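Side-chain contacts in FrnE protein (Deinococcus radiodurans, PDB 5CO3), which probably acts as a cytoplasmic disulfide oxidoreductase with a DsbA-like thioredoxin fold: residues H87-A92 with Y99-V104; L133-Y136 with G140-V143. All blocks are in the same frame, centred on the assembly; numbering follows the deposited sequence.

Interaction 1 of 2, residues H87-A92 with Y99-V104; sequences HMTQTA and YHFDRV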
# COMPACT_ATOMS: atom_id res chain seq x y z
N HIS A 87 -0.33 20.73 0.13
CA HIS A 87 -1.64 20.07 0.18
C HIS A 87 -1.54 18.68 0.78
O HIS A 87 -2.29 18.33 1.70
CB HIS A 87 -2.26 19.97 -1.21
CG HIS A 87 -3.59 19.28 -1.23
ND1 HIS A 87 -3.96 18.41 -2.23
CD2 HIS A 87 -4.64 19.35 -0.37
CE1 HIS A 87 -5.18 17.96 -1.99
NE2 HIS A 87 -5.61 18.52 -0.87
N MET A 88 -0.61 17.88 0.27
CA MET A 88 -0.48 16.51 0.76
C MET A 88 -0.06 16.51 2.24
O MET A 88 -0.52 15.67 3.02
CB MET A 88 0.52 15.71 -0.09
CG MET A 88 0.00 15.37 -1.49
SD MET A 88 1.09 14.29 -2.44
CE MET A 88 2.48 15.39 -2.74
N THR A 89 0.82 17.44 2.61
CA THR A 89 1.28 17.55 3.99
C THR A 89 0.11 17.83 4.94
O THR A 89 -0.04 17.16 5.97
CB THR A 89 2.34 18.64 4.15
OG1 THR A 89 3.51 18.24 3.42
CG2 THR A 89 2.73 18.80 5.60
N GLN A 90 -0.73 18.79 4.58
CA GLN A 90 -1.88 19.15 5.42
C GLN A 90 -2.93 18.06 5.46
O GLN A 90 -3.48 17.76 6.52
CB GLN A 90 -2.49 20.46 4.94
CG GLN A 90 -1.60 21.62 5.26
CD GLN A 90 -2.08 22.90 4.65
OE1 GLN A 90 -3.22 23.31 4.88
NE2 GLN A 90 -1.23 23.53 3.85
N THR A 91 -3.20 17.44 4.31
CA THR A 91 -4.13 16.32 4.25
C THR A 91 -3.65 15.18 5.16
O THR A 91 -4.42 14.60 5.94
CB THR A 91 -4.31 15.82 2.80
OG1 THR A 91 -4.83 16.89 1.99
CG2 THR A 91 -5.31 14.67 2.75
N ALA A 92 -2.35 14.90 5.11
CA ALA A 92 -1.79 13.84 5.92
C ALA A 92 -1.89 14.15 7.42
O ALA A 92 -2.06 13.25 8.24
CB ALA A 92 -0.32 13.58 5.52
N TYR A 99 4.36 14.68 7.78
CA TYR A 99 5.28 14.55 6.65
C TYR A 99 6.43 15.55 6.71
O TYR A 99 6.28 16.67 7.24
CB TYR A 99 4.54 14.73 5.34
CG TYR A 99 3.65 13.57 4.91
CD1 TYR A 99 3.60 12.37 5.62
CD2 TYR A 99 2.85 13.69 3.78
CE1 TYR A 99 2.79 11.31 5.19
CE2 TYR A 99 2.05 12.66 3.34
CZ TYR A 99 2.02 11.47 4.05
OH TYR A 99 1.21 10.45 3.59
N HIS A 100 7.58 15.15 6.17
CA HIS A 100 8.69 16.07 6.00
C HIS A 100 9.27 15.91 4.59
O HIS A 100 10.28 15.22 4.38
CB HIS A 100 9.74 15.85 7.08
CG HIS A 100 9.23 16.13 8.47
ND1 HIS A 100 8.95 17.40 8.91
CD2 HIS A 100 8.93 15.30 9.49
CE1 HIS A 100 8.51 17.35 10.16
NE2 HIS A 100 8.49 16.08 10.53
N PHE A 101 8.60 16.53 3.63
CA PHE A 101 8.95 16.33 2.24
C PHE A 101 10.33 16.94 1.93
O PHE A 101 11.02 16.45 1.04
CB PHE A 101 7.89 16.95 1.34
CG PHE A 101 6.61 16.15 1.26
CD1 PHE A 101 6.63 14.76 1.28
CD2 PHE A 101 5.40 16.81 1.14
CE1 PHE A 101 5.45 14.04 1.18
CE2 PHE A 101 4.21 16.09 1.06
CZ PHE A 101 4.23 14.71 1.06
N ASP A 102 10.71 17.97 2.67
CA ASP A 102 12.02 18.61 2.48
C ASP A 102 13.17 17.65 2.78
O ASP A 102 14.31 17.90 2.37
CB ASP A 102 12.14 19.83 3.39
CG ASP A 102 11.81 19.50 4.83
OD1 ASP A 102 10.67 19.08 5.09
OD2 ASP A 102 12.69 19.62 5.70
N ARG A 103 12.88 16.55 3.48
CA ARG A 103 13.90 15.54 3.83
C ARG A 103 13.80 14.27 2.98
O ARG A 103 14.63 13.36 3.13
CB ARG A 103 13.79 15.17 5.31
CG ARG A 103 13.75 16.36 6.25
CD ARG A 103 14.33 16.03 7.62
NE ARG A 103 13.62 14.95 8.31
CZ ARG A 103 12.83 15.11 9.37
NH1 ARG A 103 12.62 16.32 9.88
NH2 ARG A 103 12.25 14.06 9.92
N VAL A 104 12.80 14.21 2.11
CA VAL A 104 12.53 13.00 1.34
C VAL A 104 13.72 12.63 0.44
O VAL A 104 14.28 13.49 -0.25
CB VAL A 104 11.26 13.15 0.48
CG1 VAL A 104 11.26 12.18 -0.70
CG2 VAL A 104 10.03 12.88 1.37
O HOH W 1 1.76 16.07 7.55
O HOH W 2 6.16 17.98 4.38

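Interaction 2 of 2, residues L133-Y136 with G140-V143; sequences LRAY and GQNV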
# COMPACT_ATOMS: atom_id res chain seq x y z
N LEU A 133 6.71 3.38 4.97
CA LEU A 133 6.02 4.63 4.63
C LEU A 133 6.49 5.76 5.55
O LEU A 133 6.74 6.88 5.09
CB LEU A 133 4.49 4.44 4.72
CG LEU A 133 3.90 3.59 3.59
CD1 LEU A 133 2.46 3.17 3.92
CD2 LEU A 133 3.96 4.36 2.27
N ARG A 134 6.61 5.47 6.84
CA ARG A 134 7.07 6.46 7.80
C ARG A 134 8.53 6.86 7.52
O ARG A 134 8.89 8.04 7.54
CB ARG A 134 6.91 5.93 9.23
CG ARG A 134 7.26 6.94 10.31
CD ARG A 134 7.05 6.35 11.71
NE ARG A 134 8.32 6.23 12.42
CZ ARG A 134 8.68 5.19 13.16
NH1 ARG A 134 7.88 4.14 13.30
NH2 ARG A 134 9.86 5.20 13.76
N ALA A 135 9.37 5.86 7.26
CA ALA A 135 10.77 6.12 6.97
C ALA A 135 10.93 7.04 5.76
O ALA A 135 11.78 7.91 5.74
CB ALA A 135 11.50 4.81 6.75
N TYR A 136 10.11 6.82 4.74
CA TYR A 136 10.21 7.59 3.51
C TYR A 136 9.63 9.01 3.66
O TYR A 136 10.28 10.00 3.32
CB TYR A 136 9.49 6.85 2.38
CG TYR A 136 9.67 7.48 1.01
CD1 TYR A 136 8.95 8.61 0.62
CD2 TYR A 136 10.56 6.92 0.09
CE1 TYR A 136 9.13 9.18 -0.64
CE2 TYR A 136 10.74 7.48 -1.15
CZ TYR A 136 10.02 8.61 -1.52
OH TYR A 136 10.22 9.12 -2.78
N GLY A 140 13.10 11.01 6.39
CA GLY A 140 14.21 11.32 5.49
C GLY A 140 15.16 10.16 5.24
O GLY A 140 16.35 10.38 4.93
N GLN A 141 14.65 8.94 5.36
CA GLN A 141 15.47 7.74 5.16
C GLN A 141 15.51 7.34 3.69
O GLN A 141 14.56 7.56 2.94
CB GLN A 141 14.96 6.57 6.02
CG GLN A 141 14.65 6.96 7.46
CD GLN A 141 15.17 5.95 8.47
OE1 GLN A 141 16.23 5.34 8.27
NE2 GLN A 141 14.43 5.77 9.58
N ASN A 142 16.65 6.77 3.28
CA ASN A 142 16.82 6.26 1.93
C ASN A 142 16.42 4.79 1.87
O ASN A 142 17.17 3.92 2.33
CB ASN A 142 18.28 6.44 1.51
CG ASN A 142 18.60 5.79 0.18
OD1 ASN A 142 17.74 5.24 -0.50
ND2 ASN A 142 19.87 5.88 -0.22
N VAL A 143 15.23 4.49 1.33
CA VAL A 143 14.75 3.10 1.34
C VAL A 143 15.35 2.21 0.22
O VAL A 143 14.94 1.07 0.03
CB VAL A 143 13.21 3.07 1.28
CG1 VAL A 143 12.63 3.86 2.47
CG2 VAL A 143 12.69 3.60 -0.05
O HOH W 3 13.02 9.77 2.60
O HOH W 4 11.11 12.40 4.82

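Interaction 1 of 2, residues H87-A92 with Y99-V104
In the helical insertion of this DsbA-like thioredoxin fold, the end of helix 78-93 is packed against the loop that follows it: Ala-92 and Met-88 of the helix meet the rings of Tyr-99 and Phe-101. The Ala-92 methyl lies over one face of Tyr-99 in a CH-pi contact, its CB 3.5 Å from the ring centroid and 18° off the normal. The Tyr-99 ring is carried there by a first torsion that sets CG opposite the carbonyl carbon (chi1 -74°), and its far end is held by a hydrogen bond from OH to the carbonyl of Pro-23, between Cys-22 and Cys-25. Replacing Tyr-99 by an alanine is likely to leave the Ala-92 methyl without its aromatic partner and the Pro-23 carbonyl without this donor next to the CxxC motif. Phe-101 is met differently, at its edge, where CE2 lies 3.9 Å from Met-88 CB, while Thr-89 OG1 approaches CE2 obliquely at 3.3 Å. The Met-88 side chain itself runs on to Pro-23 and Trp-24.

Polar groups are joined through water. One molecule donates to Thr-89 O at 2.6 Å and accepts from Tyr-99 N at 3.0 Å. Thr-89 OG1, also hydrogen-bonded to Leu-85 O within its own helix, accepts from a second water at 2.8 Å, and that water takes the N-H of Phe-101 at 2.9 Å.

Interaction 2 of 2, residues L133-Y136 with G140-V143
Ala-135 and Gln-141 supply the direct polar link between the last turns of helix 125-137 and the loop beyond it. Gln-141 N donates to Ala-135 O at 3.1 Å, with an N-H...O angle of 158° and the donor tilted 26° from the carbonyl plane. The bond joins residues six apart in the chain, a longer span than the i+4 bond of a regular helix.

Water makes the remaining polar connections. Tyr-136 O accepts from two molecules. One lies 2.8 Å from Tyr-136 O and also donates to Gln-141 O; the other lies 2.9 Å from Tyr-136 O and accepts from Gly-140 N. One helix carbonyl is in this way tied to two points of the loop without a direct hydrogen bond to either.

Two apolar contacts accompany these bonds. The aliphatic part of Gln-141 runs alongside Ala-135, with CG 3.9 Å from the Ala-135 CB, before the chain bends at chi2 and takes its amide to Lys-151 through OE1 and to Glu-139 through NE2. Val-143 approaches the edge of the Tyr-136 ring, its CG2 lying near the ring plane 3.9 Å from CD2, and the two side chains cross at about a right angle. With CG set opposite the backbone N (chi1 -173°), Tyr-136 also packs on Ile-20 and Ala-21, just ahead of the CxxC sequence.

Gly-140, with positive phi, is the residue at which the chain leaves helical geometry, and the whole is characteristic of a helix C-terminus ended by a glycine in the left-handed conformation.

In both contacts a helix end meets the chain that leaves it. They come in series, interaction 1 closing before interaction 2 opens, with strand 106-107 and helix 110-121 between them, and all four segments belong to the DsbA-like helical insertion between strands 45-51 and 193-196. Their centres are 12 Å apart and they touch directly: Val-104 CG2 lies 3.5 Å from Tyr-136 O, and Arg-103 CB packs on Gly-140. His-100 adds backbone hydrogen bonding to Met-137, at the end of helix 125-137. The two helix ends thus pack against each other through the 99-104 loop, and both touch helix 23-38; the side chains of Met-88 and Tyr-136 lie near the CxxC pair without touching it.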